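Local structure of putative decarboxylase involved in desferrioxamine biosynthesis (Erwinia amylovora, 5O5C) at residues T273-I278 with T472-R477; K213-S218 with V267-T272; F217-S222 with D231-V236. The protein probably decarboxylates lysine with the help of pyridoxal 5'-phosphate, an early step in making the siderophore desferrioxamine. One frame throughout, in Å; residues are numbered along the deposited sequence.

In the fold
All three contacts are built on the seven-stranded sheet of the cofactor-binding domain or reach out from it. Contacts 2 and 3 share F217 and S218: the loop after strand 207-212 meets strand 262-269 in contact 2, and the helix it leads into packs on edge strand 233-236 in contact 3. Contact 1 follows directly on contact 2 along the chain, continues the loop that leaves strand 262-269 and brings it to the small C-terminal sheet. Contacts 1 and 3 are buried and largely apolar, although a carboxylate lies in the first. Contact 2 is partly buried and relies on water. Both contacts 1 and 2 touch pyridoxal phosphate directly.

Contact 1. Residues T273-I278 with T472-R477; sequences TDFGSI and TKVNGR. With PLP (pyridoxal-5'-phosphate), chain H.
D274 and F275 reach from the loop after strand 262-269 to T472 and V474, two residues of strand 470-474 whose side chains face the loop. The side chains of D274 and T472 come from opposite directions, the threonine offering its methyl to the carboxylate, and CG2 of T472 lies 3.1 Å from D274 OD1, a tight van der Waals contact. D274 OD2 sits 3.5 Å from T472 CB, and the threonine thus presents carbon to both carboxylate oxygens. Beside this pair, F275 points the far end of its ring at V474: CZ comes within 3.5 Å of CG2, which lies at the ring edge and near its plane. The F275 side chain leaves the backbone alongside the contact, and with CG anti to the carbonyl carbon (chi1 -76°) only the outer ring carbons CE1 and CZ reach V474. Around this first shell, Y242 stacks on the F275 ring and H428 meets it edge-to-face, while K481 forms a long, weak ion pair with D274 OD1. V474 is positioned by a type I' turn to R477, closed by V474 N to R477 O at 3.0 Å and R477 N to V474 O at 3.2 Å. At the other end of the loop, T273 OG1 hydrogen-bonds the phenolic O3 of pyridoxal phosphate at 2.7 Å. The same short loop therefore touches the cofactor through one residue and the four-stranded antiparallel sheet through the next two, an arrangement that joins the large and small domains beside the active site of a fold-type I, group II decarboxylase.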
loop_
_atom_site.group_PDB
_atom_site.type_symbol
_atom_site.label_atom_id
_atom_site.label_comp_id
_atom_site.label_asym_id
_atom_site.label_seq_id
_atom_site.Cartn_x
_atom_site.Cartn_y
_atom_site.Cartn_z
ATOM N N THR B 273 -9.341 1.048 18.768
ATOM C CA THR B 273 -10.132 0.321 17.766
ATOM C C THR B 273 -11.439 -0.252 18.315
ATOM O O THR B 273 -12.446 -0.154 17.662
ATOM C CB THR B 273 -9.311 -0.824 17.192
ATOM O OG1 THR B 273 -8.041 -0.288 16.764
ATOM C CG2 THR B 273 -10.010 -1.556 16.088
ATOM N N ASP B 274 -11.405 -0.863 19.494
ATOM C CA ASP B 274 -12.594 -1.427 20.093
ATOM C C ASP B 274 -13.523 -0.439 20.801
ATOM O O ASP B 274 -14.701 -0.522 20.600
ATOM C CB ASP B 274 -12.231 -2.561 21.041
ATOM C CG ASP B 274 -11.752 -3.848 20.303
ATOM O OD1 ASP B 274 -12.159 -4.106 19.187
ATOM O OD2 ASP B 274 -11.004 -4.664 20.872
ATOM N N PHE B 275 -12.982 0.417 21.673
ATOM C CA PHE B 275 -13.732 1.303 22.602
ATOM C C PHE B 275 -13.888 2.733 22.081
ATOM O O PHE B 275 -14.804 3.495 22.522
ATOM C CB PHE B 275 -13.039 1.344 23.990
ATOM C CG PHE B 275 -13.274 0.100 24.805
ATOM C CD1 PHE B 275 -12.428 -1.021 24.674
ATOM C CD2 PHE B 275 -14.403 0.002 25.626
ATOM C CE1 PHE B 275 -12.689 -2.190 25.346
ATOM C CE2 PHE B 275 -14.666 -1.169 26.306
ATOM C CZ PHE B 275 -13.818 -2.277 26.157
ATOM N N GLY B 276 -13.054 3.102 21.102
ATOM C CA GLY B 276 -13.068 4.474 20.600
ATOM C C GLY B 276 -12.569 5.470 21.629
ATOM O O GLY B 276 -12.926 6.651 21.595
ATOM N N SER B 277 -11.785 4.971 22.572
ATOM C CA SER B 277 -11.384 5.711 23.737
ATOM C C SER B 277 -10.134 6.511 23.325
ATOM O O SER B 277 -9.381 6.094 22.463
ATOM C CB SER B 277 -11.183 4.741 24.918
ATOM O OG SER B 277 -10.192 3.695 24.681
ATOM N N ILE B 278 -9.952 7.659 23.953
ATOM C CA ILE B 278 -8.918 8.618 23.611
ATOM C C ILE B 278 -8.024 8.639 24.833
ATOM O O ILE B 278 -8.502 9.034 25.903
ATOM C CB ILE B 278 -9.529 10.013 23.326
ATOM C CG1 ILE B 278 -10.264 10.002 21.961
ATOM C CG2 ILE B 278 -8.459 11.095 23.315
ATOM C CD1 ILE B 278 -11.380 11.017 21.806
ATOM N N THR B 472 -15.212 -8.673 20.182
ATOM C CA THR B 472 -13.959 -8.313 20.808
ATOM C C THR B 472 -13.839 -9.080 22.130
ATOM O O THR B 472 -14.851 -9.389 22.774
ATOM C CB THR B 472 -13.820 -6.799 21.146
ATOM O OG1 THR B 472 -14.433 -6.533 22.404
ATOM C CG2 THR B 472 -14.444 -5.900 20.141
ATOM N N LYS B 473 -12.612 -9.386 22.523
ATOM C CA LYS B 473 -12.368 -9.903 23.882
ATOM C C LYS B 473 -11.955 -8.724 24.774
ATOM O O LYS B 473 -11.141 -7.920 24.377
ATOM C CB LYS B 473 -11.286 -10.978 23.877
ATOM C CG LYS B 473 -11.808 -12.396 23.925
ATOM C CD LYS B 473 -10.725 -13.384 23.488
ATOM C CE LYS B 473 -10.660 -14.590 24.411
ATOM N NZ LYS B 473 -9.582 -15.533 24.030
ATOM N N VAL B 474 -12.558 -8.611 25.950
ATOM C CA VAL B 474 -12.209 -7.610 26.950
ATOM C C VAL B 474 -12.000 -8.388 28.209
ATOM O O VAL B 474 -12.951 -8.986 28.720
ATOM C CB VAL B 474 -13.336 -6.614 27.189
ATOM C CG1 VAL B 474 -13.049 -5.708 28.389
ATOM C CG2 VAL B 474 -13.585 -5.808 25.933
ATOM N N ASN B 475 -10.750 -8.402 28.662
ATOM C CA ASN B 475 -10.300 -9.151 29.839
ATOM C C ASN B 475 -10.609 -10.647 29.713
ATOM O O ASN B 475 -11.020 -11.280 30.665
ATOM C CB ASN B 475 -10.829 -8.503 31.150
ATOM C CG ASN B 475 -12.249 -8.942 31.524
ATOM O OD1 ASN B 475 -12.436 -9.981 32.147
ATOM N ND2 ASN B 475 -13.242 -8.145 31.170
ATOM N N GLY B 476 -10.382 -11.204 28.530
ATOM C CA GLY B 476 -10.650 -12.610 28.274
ATOM C C GLY B 476 -12.119 -13.029 28.216
ATOM O O GLY B 476 -12.418 -14.209 28.380
ATOM N N ARG B 477 -13.034 -12.087 27.978
ATOM C CA ARG B 477 -14.462 -12.375 27.895
ATOM C C ARG B 477 -14.981 -11.894 26.529
ATOM O O ARG B 477 -14.514 -10.886 26.012
ATOM C CB ARG B 477 -15.182 -11.719 29.091
ATOM C CG ARG B 477 -15.028 -12.552 30.363
ATOM C CD ARG B 477 -14.918 -11.805 31.695
ATOM N NE ARG B 477 -14.057 -12.572 32.628
ATOM C CZ ARG B 477 -13.810 -12.283 33.916
ATOM N NH1 ARG B 477 -14.362 -11.218 34.508
ATOM N NH2 ARG B 477 -12.998 -13.082 34.631
HETATM N N1 PLP H . -4.365 2.097 14.460
HETATM C C2 PLP H . -5.643 2.093 14.894
HETATM C C2A PLP H . -6.046 2.908 16.086
HETATM C C3 PLP H . -6.635 1.290 14.165
HETATM O O3 PLP H . -7.951 1.244 14.557
HETATM C C4 PLP H . -6.130 0.544 12.986
HETATM C C4A PLP H . -7.014 -0.356 12.214
HETATM C C5 PLP H . -4.716 0.629 12.618
HETATM C C6 PLP H . -3.891 1.401 13.413
HETATM C C5A PLP H . -4.200 -0.144 11.426
HETATM O O4P PLP H . -4.756 0.554 10.300
HETATM P P PLP H . -4.745 0.073 8.758
HETATM O O1P PLP H . -5.735 -1.046 8.708
HETATM O O2P PLP H . -5.265 1.271 8.004
HETATM O O3P PLP H . -3.378 -0.343 8.344
#

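Contact 2. Residues K213-S218 with V267-T272; sequences KLSHFS and VATSGT. With PLP (pyridoxal-5'-phosphate), chain H.
The two segments come nearest at S215 and T272, whose CA atoms are 6.2 Å apart. Segment 213-218 is an irregular loop leading to helix 218-225, whereas 267-269 ends a strand and then turns through an inverse gamma turn centred on S270. The carbonyl O of L214 rests 3.4 Å from T272 CB, and the leucine CB faces the threonine methyl CG2. T272 OG1 has its hydrogen-bond partner in S277. Deeper in, two waters link the segments, both held by T269 OG1. One donates to S215 OG and to V267 O (2.8 Å) and accepts from T269 OG1; S215 OG also bonds S212 O. The other accepts from H216 N and donates to T269 OG1 at 3.0 Å. Segment 213-218 follows strand 207-212 and segment 267-272 runs off the end of its parallel neighbour, strand 262-269; the loops beyond these strand ends contribute H216, S218 and G271 to the cofactor pocket, as in other fold-type I enzymes. There the H216 ring lies with one face against the pyridine, pyridoxal phosphate C5 standing 3.4 Å above its centre, and H216 CD2 is 3.2 Å from cofactor C4. With CG anti to the backbone N (chi1 -172°), the ring is carried onto the pyridine, and a hydrogen bond between ND1 and S218 OG (2.7 Å) restrains its rotation. T379 of the second subunit also packs on H216.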
loop_
_atom_site.group_PDB
_atom_site.type_symbol
_atom_site.label_atom_id
_atom_site.label_comp_id
_atom_site.label_asym_id
_atom_site.label_seq_id
_atom_site.Cartn_x
_atom_site.Cartn_y
_atom_site.Cartn_z
ATOM N N LYS B 213 -2.782 -1.449 26.677
ATOM C CA LYS B 213 -3.294 -2.790 26.356
ATOM C C LYS B 213 -4.403 -2.777 25.285
ATOM O O LYS B 213 -4.593 -3.767 24.629
ATOM C CB LYS B 213 -3.850 -3.463 27.625
ATOM C CG LYS B 213 -2.807 -3.862 28.635
ATOM C CD LYS B 213 -3.428 -4.238 29.987
ATOM C CE LYS B 213 -2.371 -4.915 30.858
ATOM N NZ LYS B 213 -2.891 -5.423 32.150
ATOM N N LEU B 214 -5.116 -1.653 25.102
ATOM C CA LEU B 214 -6.100 -1.496 24.031
ATOM C C LEU B 214 -5.616 -0.830 22.756
ATOM O O LEU B 214 -6.462 -0.400 21.925
ATOM C CB LEU B 214 -7.326 -0.744 24.564
ATOM C CG LEU B 214 -7.974 -1.283 25.827
ATOM C CD1 LEU B 214 -9.090 -0.368 26.284
ATOM C CD2 LEU B 214 -8.566 -2.652 25.611
ATOM N N SER B 215 -4.291 -0.698 22.622
ATOM C CA SER B 215 -3.577 -0.259 21.418
ATOM C C SER B 215 -3.812 -1.202 20.308
ATOM O O SER B 215 -4.015 -2.382 20.530
ATOM C CB SER B 215 -2.048 -0.307 21.600
ATOM O OG SER B 215 -1.655 0.491 22.666
ATOM N N HIS B 216 -3.676 -0.701 19.089
ATOM C CA HIS B 216 -3.802 -1.574 17.923
ATOM C C HIS B 216 -2.559 -2.516 17.837
ATOM O O HIS B 216 -1.463 -2.105 18.164
ATOM C CB HIS B 216 -3.945 -0.720 16.680
ATOM C CG HIS B 216 -4.267 -1.522 15.451
ATOM N ND1 HIS B 216 -3.293 -1.993 14.598
ATOM C CD2 HIS B 216 -5.448 -1.944 14.949
ATOM C CE1 HIS B 216 -3.861 -2.720 13.642
ATOM N NE2 HIS B 216 -5.171 -2.671 13.817
ATOM N N PHE B 217 -2.734 -3.757 17.378
ATOM C CA PHE B 217 -1.655 -4.752 17.329
ATOM C C PHE B 217 -0.514 -4.445 16.338
ATOM O O PHE B 217 0.575 -4.972 16.499
ATOM C CB PHE B 217 -2.169 -6.176 17.072
ATOM C CG PHE B 217 -1.206 -7.270 17.563
ATOM C CD1 PHE B 217 -0.851 -7.359 18.909
ATOM C CD2 PHE B 217 -0.641 -8.205 16.676
ATOM C CE1 PHE B 217 0.030 -8.351 19.359
ATOM C CE2 PHE B 217 0.237 -9.193 17.123
ATOM C CZ PHE B 217 0.566 -9.266 18.469
ATOM N N SER B 218 -0.758 -3.561 15.371
ATOM C CA SER B 218 0.323 -3.004 14.489
ATOM C C SER B 218 1.587 -2.474 15.197
ATOM O O SER B 218 2.721 -2.668 14.663
ATOM C CB SER B 218 -0.226 -1.987 13.473
ATOM O OG SER B 218 -0.896 -0.895 14.034
ATOM N N VAL B 267 3.306 5.106 22.715
ATOM C CA VAL B 267 2.207 5.222 21.790
ATOM C C VAL B 267 0.940 5.527 22.538
ATOM O O VAL B 267 0.485 4.724 23.362
ATOM C CB VAL B 267 2.034 3.986 20.906
ATOM C CG1 VAL B 267 0.754 4.082 20.092
ATOM C CG2 VAL B 267 3.265 3.791 20.046
ATOM N N ALA B 268 0.379 6.693 22.193
ATOM C CA ALA B 268 -0.930 7.177 22.646
ATOM C C ALA B 268 -1.918 7.023 21.531
ATOM O O ALA B 268 -1.688 7.575 20.425
ATOM C CB ALA B 268 -0.846 8.646 23.014
ATOM N N THR B 269 -3.031 6.339 21.833
ATOM C CA THR B 269 -4.081 6.064 20.896
ATOM C C THR B 269 -5.289 6.993 21.135
ATOM O O THR B 269 -5.977 6.929 22.189
ATOM C CB THR B 269 -4.417 4.562 20.963
ATOM O OG1 THR B 269 -3.209 3.868 20.726
ATOM C CG2 THR B 269 -5.435 4.170 19.928
ATOM N N SER B 270 -5.517 7.877 20.157
ATOM C CA SER B 270 -6.584 8.856 20.215
ATOM C C SER B 270 -7.779 8.273 19.493
ATOM O O SER B 270 -8.223 8.792 18.444
ATOM C CB SER B 270 -6.118 10.211 19.642
ATOM O OG SER B 270 -5.618 10.120 18.294
ATOM N N GLY B 271 -8.292 7.168 20.054
ATOM C CA GLY B 271 -9.359 6.381 19.444
ATOM C C GLY B 271 -8.967 4.935 19.329
ATOM O O GLY B 271 -8.465 4.502 18.263
ATOM N N THR B 272 -9.135 4.189 20.427
ATOM C CA THR B 272 -8.843 2.774 20.394
ATOM C C THR B 272 -9.829 2.076 19.463
ATOM O O THR B 272 -10.995 2.498 19.340
ATOM C CB THR B 272 -8.750 2.115 21.790
ATOM O OG1 THR B 272 -10.029 2.033 22.424
ATOM C CG2 THR B 272 -7.770 2.870 22.641
HETATM N N1 PLP H . -4.365 2.097 14.460
HETATM C C2 PLP H . -5.643 2.093 14.894
HETATM C C2A PLP H . -6.046 2.908 16.086
HETATM C C3 PLP H . -6.635 1.290 14.165
HETATM O O3 PLP H . -7.951 1.244 14.557
HETATM C C4 PLP H . -6.130 0.544 12.986
HETATM C C4A PLP H . -7.014 -0.356 12.214
HETATM C C5 PLP H . -4.716 0.629 12.618
HETATM C C6 PLP H . -3.891 1.401 13.413
HETATM C C5A PLP H . -4.200 -0.144 11.426
HETATM O O4P PLP H . -4.756 0.554 10.300
HETATM P P PLP H . -4.745 0.073 8.758
HETATM O O1P PLP H . -5.735 -1.046 8.708
HETATM O O2P PLP H . -5.265 1.271 8.004
HETATM O O3P PLP H . -3.378 -0.343 8.344
HETATM O O HOH W 1 -1.980 3.479 23.347
HETATM O O HOH W 2 -2.762 1.927 18.494
#

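Contact 3. Residues F217-S222 with D231-V236; sequences FSIQKS and DAVIPV
A beta-alpha-beta unit, strand 207-212, helix 218-225 and strand 233-236, is closed here by its helix packing on its second strand. V233 points its side chain at the helix and is met mainly by Q220. The glutamine chain bends at its second torsion (chi2 87°), which swings the amide back toward the strand: NE2 lies 3.5 Å from V233 CG1 and CD 3.9 Å from the same methyl. The two side chains cross at about a right angle, with aliphatic carbon CG also within 4.1 Å of V233 CG1. I219 adds a looser apolar touch, its CG2 4.5 Å from V233 CG2. Within the helix, S218 O accepts two bonds from S222, from the backbone N at 2.7 Å and from OG at 2.6 Å, which arrive from opposite faces of the carbonyl plane. F217, three residues before Q220, turns a ring face to Q220 CB, which sits toward the ring's rim. On the sheet side, T211 of the adjacent strand 207-212 touches both I219 and V233. S218, I219 and S222 touch helix 170-189, while I234, on the other face of strand 233-236, packs against helix 246-258, leaving the strand between helices on its two sides.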
loop_
_atom_site.group_PDB
_atom_site.type_symbol
_atom_site.label_atom_id
_atom_site.label_comp_id
_atom_site.label_asym_id
_atom_site.label_seq_id
_atom_site.Cartn_x
_atom_site.Cartn_y
_atom_site.Cartn_z
ATOM N N PHE B 217 -2.734 -3.757 17.378
ATOM C CA PHE B 217 -1.655 -4.752 17.329
ATOM C C PHE B 217 -0.514 -4.445 16.338
ATOM O O PHE B 217 0.575 -4.972 16.499
ATOM C CB PHE B 217 -2.169 -6.176 17.072
ATOM C CG PHE B 217 -1.206 -7.270 17.563
ATOM C CD1 PHE B 217 -0.851 -7.359 18.909
ATOM C CD2 PHE B 217 -0.641 -8.205 16.676
ATOM C CE1 PHE B 217 0.030 -8.351 19.359
ATOM C CE2 PHE B 217 0.237 -9.193 17.123
ATOM C CZ PHE B 217 0.566 -9.266 18.469
ATOM N N SER B 218 -0.758 -3.561 15.371
ATOM C CA SER B 218 0.323 -3.004 14.489
ATOM C C SER B 218 1.587 -2.474 15.197
ATOM O O SER B 218 2.721 -2.668 14.663
ATOM C CB SER B 218 -0.226 -1.987 13.473
ATOM O OG SER B 218 -0.896 -0.895 14.034
ATOM N N ILE B 219 1.422 -1.916 16.409
ATOM C CA ILE B 219 2.551 -1.499 17.259
ATOM C C ILE B 219 3.528 -2.641 17.573
ATOM O O ILE B 219 4.692 -2.545 17.231
ATOM C CB ILE B 219 2.113 -0.788 18.565
ATOM C CG1 ILE B 219 1.244 0.464 18.289
ATOM C CG2 ILE B 219 3.327 -0.413 19.411
ATOM C CD1 ILE B 219 1.765 1.410 17.225
ATOM N N GLN B 220 3.035 -3.684 18.212
ATOM C CA GLN B 220 3.750 -4.927 18.413
ATOM C C GLN B 220 4.277 -5.596 17.113
ATOM O O GLN B 220 5.386 -6.022 17.095
ATOM C CB GLN B 220 2.883 -5.947 19.163
ATOM C CG GLN B 220 2.700 -5.675 20.659
ATOM C CD GLN B 220 1.555 -4.753 20.947
ATOM O OE1 GLN B 220 0.992 -4.150 20.014
ATOM N NE2 GLN B 220 1.220 -4.592 22.245
ATOM N N LYS B 221 3.474 -5.667 16.052
ATOM C CA LYS B 221 3.933 -6.184 14.746
ATOM C C LYS B 221 5.086 -5.349 14.224
ATOM O O LYS B 221 6.064 -5.881 13.675
ATOM C CB LYS B 221 2.807 -6.220 13.708
ATOM C CG LYS B 221 1.595 -7.098 14.046
ATOM C CD LYS B 221 0.487 -7.004 12.986
ATOM C CE LYS B 221 -0.225 -8.333 12.791
ATOM N NZ LYS B 221 -1.547 -8.250 12.106
ATOM N N SER B 222 4.997 -4.035 14.400
ATOM C CA SER B 222 6.032 -3.140 13.908
ATOM C C SER B 222 7.352 -3.363 14.655
ATOM O O SER B 222 8.376 -3.375 14.010
ATOM C CB SER B 222 5.664 -1.669 14.019
ATOM O OG SER B 222 4.527 -1.362 13.262
ATOM N N ASP B 231 8.480 -8.169 23.017
ATOM C CA ASP B 231 9.051 -7.905 24.345
ATOM C C ASP B 231 9.480 -6.442 24.550
ATOM O O ASP B 231 9.639 -6.001 25.674
ATOM C CB ASP B 231 10.305 -8.735 24.600
ATOM C CG ASP B 231 10.043 -10.184 24.803
ATOM O OD1 ASP B 231 8.886 -10.632 25.034
ATOM O OD2 ASP B 231 11.071 -10.896 24.711
ATOM N N ALA B 232 9.684 -5.686 23.478
ATOM C CA ALA B 232 10.120 -4.313 23.650
ATOM C C ALA B 232 8.954 -3.392 23.991
ATOM O O ALA B 232 9.155 -2.205 24.206
ATOM C CB ALA B 232 10.864 -3.821 22.420
ATOM N N VAL B 233 7.743 -3.930 23.985
ATOM C CA VAL B 233 6.528 -3.180 24.130
ATOM C C VAL B 233 6.053 -3.517 25.516
ATOM O O VAL B 233 5.876 -4.699 25.812
ATOM C CB VAL B 233 5.484 -3.617 23.082
ATOM C CG1 VAL B 233 4.106 -3.036 23.403
ATOM C CG2 VAL B 233 5.946 -3.221 21.670
ATOM N N ILE B 234 5.886 -2.505 26.354
ATOM C CA ILE B 234 5.308 -2.638 27.698
ATOM C C ILE B 234 3.822 -2.163 27.657
ATOM O O ILE B 234 3.546 -0.971 27.438
ATOM C CB ILE B 234 6.139 -1.878 28.764
ATOM C CG1 ILE B 234 7.574 -2.449 28.815
ATOM C CG2 ILE B 234 5.538 -2.063 30.135
ATOM C CD1 ILE B 234 8.581 -1.610 29.571
ATOM N N PRO B 235 2.873 -3.107 27.801
ATOM C CA PRO B 235 1.449 -2.762 27.850
ATOM C C PRO B 235 1.090 -2.087 29.168
ATOM O O PRO B 235 1.466 -2.581 30.223
ATOM C CB PRO B 235 0.720 -4.121 27.715
ATOM C CG PRO B 235 1.763 -5.086 27.273
ATOM C CD PRO B 235 3.090 -4.556 27.689
ATOM N N VAL B 236 0.357 -0.984 29.079
ATOM C CA VAL B 236 -0.001 -0.149 30.188
ATOM C C VAL B 236 -1.503 -0.253 30.427
ATOM O O VAL B 236 -2.315 -0.152 29.487
ATOM C CB VAL B 236 0.364 1.318 29.859
ATOM C CG1 VAL B 236 0.028 2.247 31.018
ATOM C CG2 VAL B 236 1.847 1.411 29.449
#